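Local coordinates for mandelate racemase / muconate lactonizing enzyme family protein (Agrobacterium tumefaciens, PDB 4DXK), which probably acts as a lyase or racemase of the enolase superfamily, using a metal site at the mouth of its barrel domain, at residues K172-D177 / E216-W221; P225-A230 / L253-A258; H241-K246 / S267-S272. All coordinates share one frame; numbering follows the deposited sequence.

Interaction 1 of 3, residues K172-D177 / E216-W221; sequences KIWPFD and EFHSMW. With NA (sodium ion), chain C; PO4 (phosphate ion), chain B.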
loop_
_atom_site.group_PDB
_atom_site.type_symbol
_atom_site.label_atom_id
_atom_site.label_comp_id
_atom_site.label_asym_id
_atom_site.label_seq_id
_atom_site.Cartn_x
_atom_site.Cartn_y
_atom_site.Cartn_z
ATOM N N LYS A 172 11.919 9.551 -34.355
ATOM C CA LYS A 172 10.799 8.787 -33.824
ATOM C C LYS A 172 10.131 8.011 -34.949
ATOM O O LYS A 172 9.863 8.567 -36.014
ATOM C CB LYS A 172 9.792 9.706 -33.126
ATOM C CG LYS A 172 8.660 8.952 -32.430
ATOM C CD LYS A 172 7.954 9.815 -31.368
ATOM C CE LYS A 172 6.948 10.764 -31.993
ATOM N NZ LYS A 172 6.319 11.627 -30.950
ATOM N N ILE A 173 9.879 6.725 -34.706
ATOM C CA ILE A 173 9.272 5.848 -35.703
ATOM C C ILE A 173 8.122 5.058 -35.081
ATOM O O ILE A 173 8.043 4.918 -33.857
ATOM C CB ILE A 173 10.316 4.887 -36.325
ATOM C CG1 ILE A 173 10.951 3.991 -35.257
ATOM C CG2 ILE A 173 11.390 5.679 -37.065
ATOM C CD1 ILE A 173 11.860 2.911 -35.831
ATOM N N TRP A 174 7.216 4.571 -35.921
ATOM C CA TRP A 174 6.069 3.793 -35.453
ATOM C C TRP A 174 5.837 2.545 -36.308
ATOM O O TRP A 174 4.808 2.421 -36.976
ATOM C CB TRP A 174 4.794 4.649 -35.365
ATOM C CG TRP A 174 4.511 5.560 -36.530
ATOM C CD1 TRP A 174 3.745 5.284 -37.626
ATOM C CD2 TRP A 174 4.945 6.915 -36.676
ATOM N NE1 TRP A 174 3.698 6.378 -38.457
ATOM C CE2 TRP A 174 4.427 7.393 -37.895
ATOM C CE3 TRP A 174 5.734 7.766 -35.899
ATOM C CZ2 TRP A 174 4.675 8.685 -38.358
ATOM C CZ3 TRP A 174 5.975 9.049 -36.355
ATOM C CH2 TRP A 174 5.450 9.495 -37.573
ATOM N N PRO A 175 6.793 1.602 -36.282
ATOM C CA PRO A 175 6.719 0.448 -37.177
ATOM C C PRO A 175 5.760 -0.648 -36.707
ATOM O O PRO A 175 5.612 -1.630 -37.434
ATOM C CB PRO A 175 8.161 -0.069 -37.189
ATOM C CG PRO A 175 8.685 0.280 -35.842
ATOM C CD PRO A 175 8.025 1.589 -35.469
ATOM N N PHE A 176 5.118 -0.490 -35.552
ATOM C CA PHE A 176 4.199 -1.512 -35.052
ATOM C C PHE A 176 2.737 -1.215 -35.391
ATOM O O PHE A 176 1.856 -2.034 -35.108
ATOM C CB PHE A 176 4.351 -1.672 -33.532
ATOM C CG PHE A 176 5.717 -2.132 -33.109
ATOM C CD1 PHE A 176 6.023 -3.484 -33.067
ATOM C CD2 PHE A 176 6.707 -1.215 -32.785
ATOM C CE1 PHE A 176 7.295 -3.915 -32.696
ATOM C CE2 PHE A 176 7.977 -1.640 -32.413
ATOM C CZ PHE A 176 8.269 -2.984 -32.370
ATOM N N ASP A 177 2.468 -0.055 -35.988
ATOM C CA ASP A 177 1.083 0.357 -36.208
ATOM C C ASP A 177 0.348 -0.570 -37.178
ATOM O O ASP A 177 -0.831 -0.861 -36.996
ATOM C CB ASP A 177 1.000 1.795 -36.721
ATOM C CG ASP A 177 1.291 2.836 -35.648
ATOM O OD1 ASP A 177 1.887 2.516 -34.599
ATOM O OD2 ASP A 177 0.935 4.009 -35.885
ATOM N N GLU A 216 6.980 5.341 -31.196
ATOM C CA GLU A 216 5.606 5.777 -31.086
ATOM C C GLU A 216 4.696 4.570 -31.290
ATOM O O GLU A 216 4.898 3.815 -32.243
ATOM C CB GLU A 216 5.348 6.778 -32.208
ATOM C CG GLU A 216 3.911 7.051 -32.446
ATOM C CD GLU A 216 3.366 7.916 -31.362
ATOM O OE1 GLU A 216 2.808 7.376 -30.383
ATOM O OE2 GLU A 216 3.546 9.143 -31.481
ATOM N N PHE A 217 3.700 4.393 -30.423
ATOM C CA PHE A 217 2.726 3.307 -30.562
ATOM C C PHE A 217 1.300 3.776 -30.819
ATOM O O PHE A 217 0.414 2.959 -31.066
ATOM C CB PHE A 217 2.731 2.418 -29.319
ATOM C CG PHE A 217 4.014 1.670 -29.113
ATOM C CD1 PHE A 217 4.293 0.530 -29.859
ATOM C CD2 PHE A 217 4.952 2.102 -28.178
ATOM C CE1 PHE A 217 5.465 -0.175 -29.661
ATOM C CE2 PHE A 217 6.132 1.399 -27.985
ATOM C CZ PHE A 217 6.383 0.254 -28.723
ATOM N N HIS A 218 1.077 5.081 -30.713
ATOM C CA HIS A 218 -0.231 5.681 -30.993
ATOM C C HIS A 218 -1.381 5.051 -30.205
ATOM O O HIS A 218 -2.516 5.022 -30.674
ATOM C CB HIS A 218 -0.527 5.628 -32.493
ATOM C CG HIS A 218 0.311 6.567 -33.302
ATOM N ND1 HIS A 218 1.008 6.167 -34.422
ATOM C CD2 HIS A 218 0.560 7.889 -33.153
ATOM C CE1 HIS A 218 1.642 7.208 -34.938
ATOM N NE2 HIS A 218 1.387 8.263 -34.185
ATOM N N SER A 219 -1.087 4.560 -29.003
ATOM C CA SER A 219 -2.097 3.967 -28.114
ATOM C C SER A 219 -2.866 2.810 -28.738
ATOM O O SER A 219 -4.018 2.568 -28.380
ATOM C CB SER A 219 -3.077 5.024 -27.594
ATOM O OG SER A 219 -2.403 5.863 -26.668
ATOM N N MET A 220 -2.222 2.081 -29.643
ATOM C CA MET A 220 -2.935 1.076 -30.427
ATOM C C MET A 220 -2.955 -0.336 -29.841
ATOM O O MET A 220 -3.639 -1.207 -30.372
ATOM C CB MET A 220 -2.395 1.048 -31.856
ATOM C CG MET A 220 -2.466 2.409 -32.535
ATOM S SD MET A 220 -1.902 2.402 -34.241
ATOM C CE MET A 220 -3.117 1.319 -34.975
ATOM N N TRP A 221 -2.237 -0.563 -28.744
ATOM C CA TRP A 221 -2.091 -1.909 -28.186
ATOM C C TRP A 221 -2.777 -2.096 -26.846
ATOM O O TRP A 221 -2.833 -1.172 -26.029
ATOM C CB TRP A 221 -0.603 -2.239 -28.030
ATOM C CG TRP A 221 0.084 -2.316 -29.342
ATOM C CD1 TRP A 221 0.795 -1.332 -29.963
ATOM C CD2 TRP A 221 0.080 -3.431 -30.229
ATOM N NE1 TRP A 221 1.257 -1.777 -31.186
ATOM C CE2 TRP A 221 0.817 -3.064 -31.372
ATOM C CE3 TRP A 221 -0.494 -4.704 -30.176
ATOM C CZ2 TRP A 221 1.017 -3.937 -32.440
ATOM C CZ3 TRP A 221 -0.299 -5.562 -31.236
ATOM C CH2 TRP A 221 0.446 -5.175 -32.355
HETATM NA NA NA C . 2.670 10.900 -30.573
HETATM P P PO4 B . 3.656 12.107 -33.367
HETATM O O1 PO4 B . 3.779 12.093 -31.851
HETATM O O2 PO4 B . 2.371 12.786 -33.777
HETATM O O3 PO4 B . 4.784 12.848 -34.033
HETATM O O4 PO4 B . 3.644 10.680 -33.878
HETATM O O HOH W 1 4.421 1.618 -33.799
HETATM O O HOH W 2 1.438 0.729 -32.529
HETATM O O HOH W 3 1.262 9.322 -29.603
HETATM O O HOH W 4 1.114 11.022 -32.340
#
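Glu216 N donates to Ile173 O at 2.9 Å, an almost straight bond between the ends of strands 212-216 and 170-173. The Glu216 side chain has CG anti to the backbone N (chi1 165°) and turns at chi2, which carries the carboxylate past Trp174 to the metal. Glu216 OE2 binds the sodium ion at 2.2 Å. OE1 is held by the backbone N of His218 and by a water that also binds the sodium. Phosphate O1 is another sodium ligand and accepts a hydrogen bond from Lys172 NZ at 2.7 Å. Strands 170-173 and 212-216 are parallel neighbours, and both send these groups out at their C-terminal ends, as in the (beta/alpha)8-type barrel of the enolase superfamily. Phe217 leaves the backbone directed away from 172-177, yet its ring reaches back, and CE1 meets Phe176 CD2 at 3.5 Å; Ile229 of helix 223-232 packs on both rings. His218 ND1 donates to the syn lone pair of Asp177 OD2 at 2.6 Å, close to the imidazole plane. This bond helps to set the ring's rotation. The CE1 edge of His218 points at the face of the Trp174 indole in an edge-to-face pair, with planes at 63°. His218 NE2 makes a weak bond to phosphate O4. A type I' beta turn runs from Phe217 to Met220. In one of its two conformers, Met220 SD lies 3.5 Å from Asp177 CG. Trp221 lays its indole edge against Phe176, with Trp221 CZ2 3.4 Å from Phe176 O.

Interaction 2 of 3, residues P225-A230 / L253-A258; sequences PAMQIA and LTRYAA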
loop_
_atom_site.group_PDB
_atom_site.type_symbol
_atom_site.label_atom_id
_atom_site.label_comp_id
_atom_site.label_asym_id
_atom_site.label_seq_id
_atom_site.Cartn_x
_atom_site.Cartn_y
_atom_site.Cartn_z
ATOM N N PRO A 225 0.151 -7.524 -25.305
ATOM C CA PRO A 225 1.072 -7.394 -26.438
ATOM C C PRO A 225 1.973 -6.154 -26.311
ATOM O O PRO A 225 3.109 -6.185 -26.797
ATOM C CB PRO A 225 0.137 -7.293 -27.651
ATOM C CG PRO A 225 -1.171 -6.817 -27.087
ATOM C CD PRO A 225 -1.256 -7.489 -25.742
ATOM N N ALA A 226 1.506 -5.087 -25.664
ATOM C CA ALA A 226 2.384 -3.943 -25.415
ATOM C C ALA A 226 3.620 -4.362 -24.611
ATOM O O ALA A 226 4.749 -3.972 -24.942
ATOM C CB ALA A 226 1.623 -2.834 -24.705
ATOM N N MET A 227 3.419 -5.158 -23.562
ATOM C CA MET A 227 4.550 -5.613 -22.752
ATOM C C MET A 227 5.453 -6.571 -23.531
ATOM O O MET A 227 6.675 -6.529 -23.392
ATOM C CB MET A 227 4.080 -6.240 -21.430
ATOM C CG MET A 227 3.490 -5.236 -20.447
ATOM S SD MET A 227 3.184 -5.887 -18.793
ATOM C CE MET A 227 1.907 -7.117 -19.124
ATOM N N GLN A 228 4.855 -7.422 -24.359
ATOM C CA GLN A 228 5.617 -8.340 -25.199
ATOM C C GLN A 228 6.535 -7.569 -26.152
ATOM O O GLN A 228 7.718 -7.892 -26.302
ATOM C CB GLN A 228 4.630 -9.197 -25.991
ATOM C CG GLN A 228 5.257 -10.210 -26.923
ATOM C CD GLN A 228 4.212 -10.936 -27.743
ATOM O OE1 GLN A 228 3.012 -10.748 -27.551
ATOM N NE2 GLN A 228 4.664 -11.778 -28.663
ATOM N N ILE A 229 5.980 -6.548 -26.794
ATOM C CA ILE A 229 6.745 -5.699 -27.702
ATOM C C ILE A 229 7.847 -4.938 -26.964
ATOM O O ILE A 229 8.988 -4.857 -27.441
ATOM C CB ILE A 229 5.817 -4.717 -28.460
ATOM C CG1 ILE A 229 4.871 -5.475 -29.397
ATOM C CG2 ILE A 229 6.632 -3.663 -29.207
ATOM C CD1 ILE A 229 3.717 -4.634 -29.909
ATOM N N ALA A 230 7.506 -4.391 -25.798
ATOM C CA ALA A 230 8.469 -3.636 -25.000
ATOM C C ALA A 230 9.695 -4.494 -24.701
ATOM O O ALA A 230 10.832 -4.051 -24.887
ATOM C CB ALA A 230 7.838 -3.150 -23.707
ATOM N N LEU A 253 -0.374 1.429 -16.486
ATOM C CA LEU A 253 1.009 1.761 -16.833
ATOM C C LEU A 253 2.028 1.190 -15.847
ATOM O O LEU A 253 3.182 0.977 -16.207
ATOM C CB LEU A 253 1.191 3.274 -16.951
ATOM C CG LEU A 253 0.390 3.925 -18.071
ATOM C CD1 LEU A 253 0.574 5.423 -18.016
ATOM C CD2 LEU A 253 0.817 3.391 -19.423
ATOM N N THR A 254 1.619 0.906 -14.615
ATOM C CA THR A 254 2.582 0.384 -13.644
ATOM C C THR A 254 3.136 -0.971 -14.077
ATOM O O THR A 254 4.327 -1.260 -13.931
ATOM C CB THR A 254 1.993 0.308 -12.225
ATOM O OG1 THR A 254 0.974 -0.695 -12.174
ATOM C CG2 THR A 254 1.403 1.650 -11.841
ATOM N N ARG A 255 2.280 -1.800 -14.644
ATOM C CA ARG A 255 2.751 -3.089 -15.112
ATOM C C ARG A 255 3.628 -2.971 -16.340
ATOM O O ARG A 255 4.595 -3.719 -16.492
ATOM C CB ARG A 255 1.580 -3.994 -15.387
ATOM C CG ARG A 255 0.853 -4.305 -14.107
ATOM C CD ARG A 255 -0.273 -5.223 -14.352
ATOM N NE ARG A 255 0.168 -6.492 -14.918
ATOM C CZ ARG A 255 -0.686 -7.451 -15.245
ATOM N NH1 ARG A 255 -1.981 -7.244 -15.062
ATOM N NH2 ARG A 255 -0.254 -8.594 -15.760
ATOM N N TYR A 256 3.300 -2.022 -17.213
ATOM C CA TYR A 256 4.116 -1.789 -18.389
ATOM C C TYR A 256 5.509 -1.329 -17.974
ATOM O O TYR A 256 6.519 -1.826 -18.481
ATOM C CB TYR A 256 3.451 -0.751 -19.293
ATOM C CG TYR A 256 4.213 -0.550 -20.578
ATOM C CD1 TYR A 256 3.969 -1.348 -21.684
ATOM C CD2 TYR A 256 5.198 0.423 -20.677
ATOM C CE1 TYR A 256 4.683 -1.181 -22.863
ATOM C CE2 TYR A 256 5.920 0.596 -21.851
ATOM C CZ TYR A 256 5.651 -0.199 -22.942
ATOM O OH TYR A 256 6.369 -0.025 -24.104
ATOM N N ALA A 257 5.573 -0.377 -17.053
ATOM C CA ALA A 257 6.857 0.159 -16.610
ATOM C C ALA A 257 7.720 -0.913 -15.944
ATOM O O ALA A 257 8.950 -0.819 -15.957
ATOM C CB ALA A 257 6.645 1.335 -15.667
ATOM N N ALA A 258 7.078 -1.933 -15.385
ATOM C CA ALA A 258 7.787 -3.018 -14.711
ATOM C C ALA A 258 8.635 -3.849 -15.668
ATOM O O ALA A 258 9.612 -4.480 -15.247
ATOM C CB ALA A 258 6.806 -3.910 -13.969
HETATM O O HOH W 5 5.379 -1.512 -26.103
#
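Tyr256 lays its ring along helix 225-230, overlapping Ala226, Met227 and Ala230. The contact joins two neighbouring outer helices of the barrel domain, 223-232 and 253-259. Between them the chain runs through strand 240-242, so each helix belongs to a beta-alpha step of the (beta/alpha)8-type fold. The two segments run nearly parallel: their axes approach to 9.7 Å and their directions differ by 21°. Tyr256 and Met227 share most of the gap. The tyrosine CG is anti to the backbone N (chi1 -176°), which sends the ring across to the other helix. Ala226 and Ala230 lie one helical turn apart, and their methyl groups both meet the ring. Ala226 CB lies 3.9 Å from Tyr256 CE1. The same CE1 lies near Ala226 O, which sits at the ring edge. Farther along the ring, Ala230 CB touches CZ and the hydroxyl oxygen. Met227 runs the other way, toward helix 253-259. Its CG passes Tyr256 CD1 at 4.1 Å, and the two side chains run antiparallel to one another. In one of the two conformers of Met227, SD lies 3.5 Å from Arg255 O and CE is turned to the guanidinium. NH1 of Arg255 bonds to Ala285 O of the third subunit. No direct hydrogen bond joins the two segments. The polar tip of Tyr256 is nevertheless well held, since its OH pairs with His241 ND1, at the start of segment 241-246. A water also bridges the helices, 2.7 Å from Tyr256 OH and donating to Ala226 O at 2.8 Å.

Interaction 3 of 3, residues H241-K246 / S267-S272; sequences HEDPIK and SETLGS. With NA (sodium ion), chain C.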
loop_
_atom_site.group_PDB
_atom_site.type_symbol
_atom_site.label_atom_id
_atom_site.label_comp_id
_atom_site.label_asym_id
_atom_site.label_seq_id
_atom_site.Cartn_x
_atom_site.Cartn_y
_atom_site.Cartn_z
ATOM N N HIS A 241 9.182 4.968 -25.035
ATOM C CA HIS A 241 8.066 4.216 -25.601
ATOM C C HIS A 241 6.819 5.039 -25.378
ATOM O O HIS A 241 6.326 5.159 -24.245
ATOM C CB HIS A 241 7.938 2.840 -24.946
ATOM C CG HIS A 241 9.053 1.906 -25.297
ATOM N ND1 HIS A 241 9.174 0.647 -24.745
ATOM C CD2 HIS A 241 10.101 2.042 -26.144
ATOM C CE1 HIS A 241 10.249 0.053 -25.233
ATOM N NE2 HIS A 241 10.834 0.881 -26.080
ATOM N N GLU A 242 6.328 5.634 -26.459
ATOM C CA GLU A 242 5.276 6.641 -26.383
ATOM C C GLU A 242 3.905 6.025 -26.610
ATOM O O GLU A 242 3.684 5.297 -27.588
ATOM C CB GLU A 242 5.550 7.726 -27.422
ATOM C CG GLU A 242 4.563 8.889 -27.416
ATOM C CD GLU A 242 4.991 10.002 -28.356
ATOM O OE1 GLU A 242 6.186 10.075 -28.709
ATOM O OE2 GLU A 242 4.128 10.806 -28.773
ATOM N N ASP A 243 2.983 6.330 -25.702
ATOM C CA ASP A 243 1.601 5.863 -25.789
ATOM C C ASP A 243 1.515 4.370 -26.119
ATOM O O ASP A 243 0.862 3.973 -27.083
ATOM C CB ASP A 243 0.821 6.730 -26.781
ATOM C CG ASP A 243 0.594 8.130 -26.261
ATOM O OD1 ASP A 243 0.516 8.277 -25.034
ATOM O OD2 ASP A 243 0.495 9.076 -27.063
ATOM N N PRO A 244 2.155 3.528 -25.294
ATOM C CA PRO A 244 2.163 2.093 -25.599
ATOM C C PRO A 244 0.788 1.439 -25.506
ATOM O O PRO A 244 0.558 0.412 -26.156
ATOM C CB PRO A 244 3.090 1.518 -24.528
ATOM C CG PRO A 244 3.019 2.513 -23.390
ATOM C CD PRO A 244 2.932 3.837 -24.076
ATOM N N ILE A 245 -0.089 2.013 -24.683
ATOM C CA ILE A 245 -1.463 1.559 -24.508
ATOM C C ILE A 245 -2.355 2.798 -24.482
ATOM O O ILE A 245 -1.857 3.918 -24.448
ATOM C CB ILE A 245 -1.660 0.729 -23.207
ATOM C CG1 ILE A 245 -1.368 1.585 -21.965
ATOM C CG2 ILE A 245 -0.817 -0.558 -23.224
ATOM C CD1 ILE A 245 -1.789 0.910 -20.661
ATOM N N LYS A 246 -3.662 2.596 -24.509
ATOM C CA LYS A 246 -4.621 3.691 -24.402
ATOM C C LYS A 246 -4.477 4.338 -23.037
ATOM O O LYS A 246 -4.333 3.653 -22.027
ATOM C CB LYS A 246 -6.044 3.156 -24.564
ATOM C CG LYS A 246 -7.083 4.226 -24.849
ATOM C CD LYS A 246 -7.037 4.682 -26.285
ATOM C CE LYS A 246 -8.251 5.543 -26.627
ATOM N NZ LYS A 246 -8.098 6.069 -27.991
ATOM N N SER A 267 1.475 11.933 -22.086
ATOM C CA SER A 267 0.804 11.563 -23.333
ATOM C C SER A 267 0.170 12.809 -23.940
ATOM O O SER A 267 -0.569 13.528 -23.258
ATOM C CB SER A 267 -0.306 10.536 -23.122
ATOM O OG SER A 267 -0.985 10.297 -24.353
ATOM N N GLU A 268 0.402 13.018 -25.233
ATOM C CA GLU A 268 -0.279 14.063 -25.992
ATOM C C GLU A 268 -1.803 13.913 -25.933
ATOM O O GLU A 268 -2.535 14.872 -26.186
ATOM C CB GLU A 268 0.191 14.027 -27.449
ATOM C CG GLU A 268 -0.262 12.769 -28.200
ATOM C CD GLU A 268 0.408 12.563 -29.547
ATOM O OE1 GLU A 268 1.628 12.776 -29.643
ATOM O OE2 GLU A 268 -0.292 12.174 -30.513
ATOM N N THR A 269 -2.284 12.714 -25.615
ATOM C CA THR A 269 -3.733 12.475 -25.583
ATOM C C THR A 269 -4.414 12.876 -24.278
ATOM O O THR A 269 -5.642 12.854 -24.211
ATOM C CB THR A 269 -4.107 10.996 -25.892
ATOM O OG1 THR A 269 -3.734 10.147 -24.796
ATOM C CG2 THR A 269 -3.429 10.513 -27.165
ATOM N N LEU A 270 -3.636 13.234 -23.254
ATOM C CA LEU A 270 -4.169 13.587 -21.942
ATOM C C LEU A 270 -4.388 15.086 -21.823
ATOM O O LEU A 270 -3.582 15.883 -22.326
ATOM C CB LEU A 270 -3.208 13.139 -20.830
ATOM C CG LEU A 270 -3.112 11.629 -20.613
ATOM C CD1 LEU A 270 -1.983 11.313 -19.643
ATOM C CD2 LEU A 270 -4.428 11.039 -20.108
ATOM N N GLY A 271 -5.450 15.478 -21.129
ATOM C CA GLY A 271 -5.759 16.887 -20.950
ATOM C C GLY A 271 -5.893 17.338 -19.507
ATOM O O GLY A 271 -6.468 16.631 -18.676
ATOM N N SER A 272 -5.345 18.523 -19.252
ATOM C CA SER A 272 -5.426 19.252 -17.975
ATOM C C SER A 272 -4.402 18.736 -16.975
ATOM O O SER A 272 -3.966 17.575 -17.012
ATOM C CB SER A 272 -6.828 19.226 -17.345
ATOM O OG SER A 272 -7.006 18.077 -16.523
HETATM NA NA NA C . 2.670 10.900 -30.573
HETATM O O HOH W 6 2.182 11.148 -26.354
HETATM O O HOH W 3 1.262 9.322 -29.603
HETATM O O HOH W 4 1.114 11.022 -32.340
#
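Asp243 and Ser267 form the close part of this contact. Ser267 OG donates to Asp243 OD1 at 2.6 Å, from the syn side and 27° out of the carboxylate plane. OG lies anti to its own backbone N (chi1 176°), which points it at Asp243. It also accepts from Thr269 N in an ST turn, so the hydroxyl links the aspartate to the turn that follows strand 264-266. Nearer the metal the contact is looser: no direct bond joins the segments there, and waters and the sodium ion link them. Glu242 OE2 and Glu268 OE1 approach to 3.3 Å without a hydrogen bond; each binds the sodium ion, at 2.3 Å. Their carboxylate planes are turned 70° from each other, and the cation probably offsets the repulsion between them. One water donates to Glu242 OE2 and Asp243 OD2 and accepts from Glu268 N at 2.8 Å. Two others are sodium ligands; one donates to Asp243 OD2, the other to Glu268 OE2. Tyr71 of the second subunit also bonds to Glu268 OE2, and Lys172 forms a salt bridge with Glu242 OE1. With Glu216, these two glutamates form the three-carboxylate metal site at the C-terminal ends of successive barrel strands, as in the enolase superfamily.

From the N terminus, interaction 1 comes first. It closes the loop that leaves strand 170-173, passes through helices 177-183 and 190-207 and returns along strand 212-216. Interaction 2 opens only after this loop is complete. It spans helix 223-232 to helix 253-259, with strand 240-242 between. Interaction 3 starts on that strand and ends beyond strand 264-266, so interactions 2 and 3 cross. Interactions 1 and 3 share the sodium ion and two of its waters, and Ser219 N probably bonds to Asp243 O. Ile229 and Ala226 join interaction 2 to interaction 1. Together the contacts tie four successive parallel strands to two outer helices.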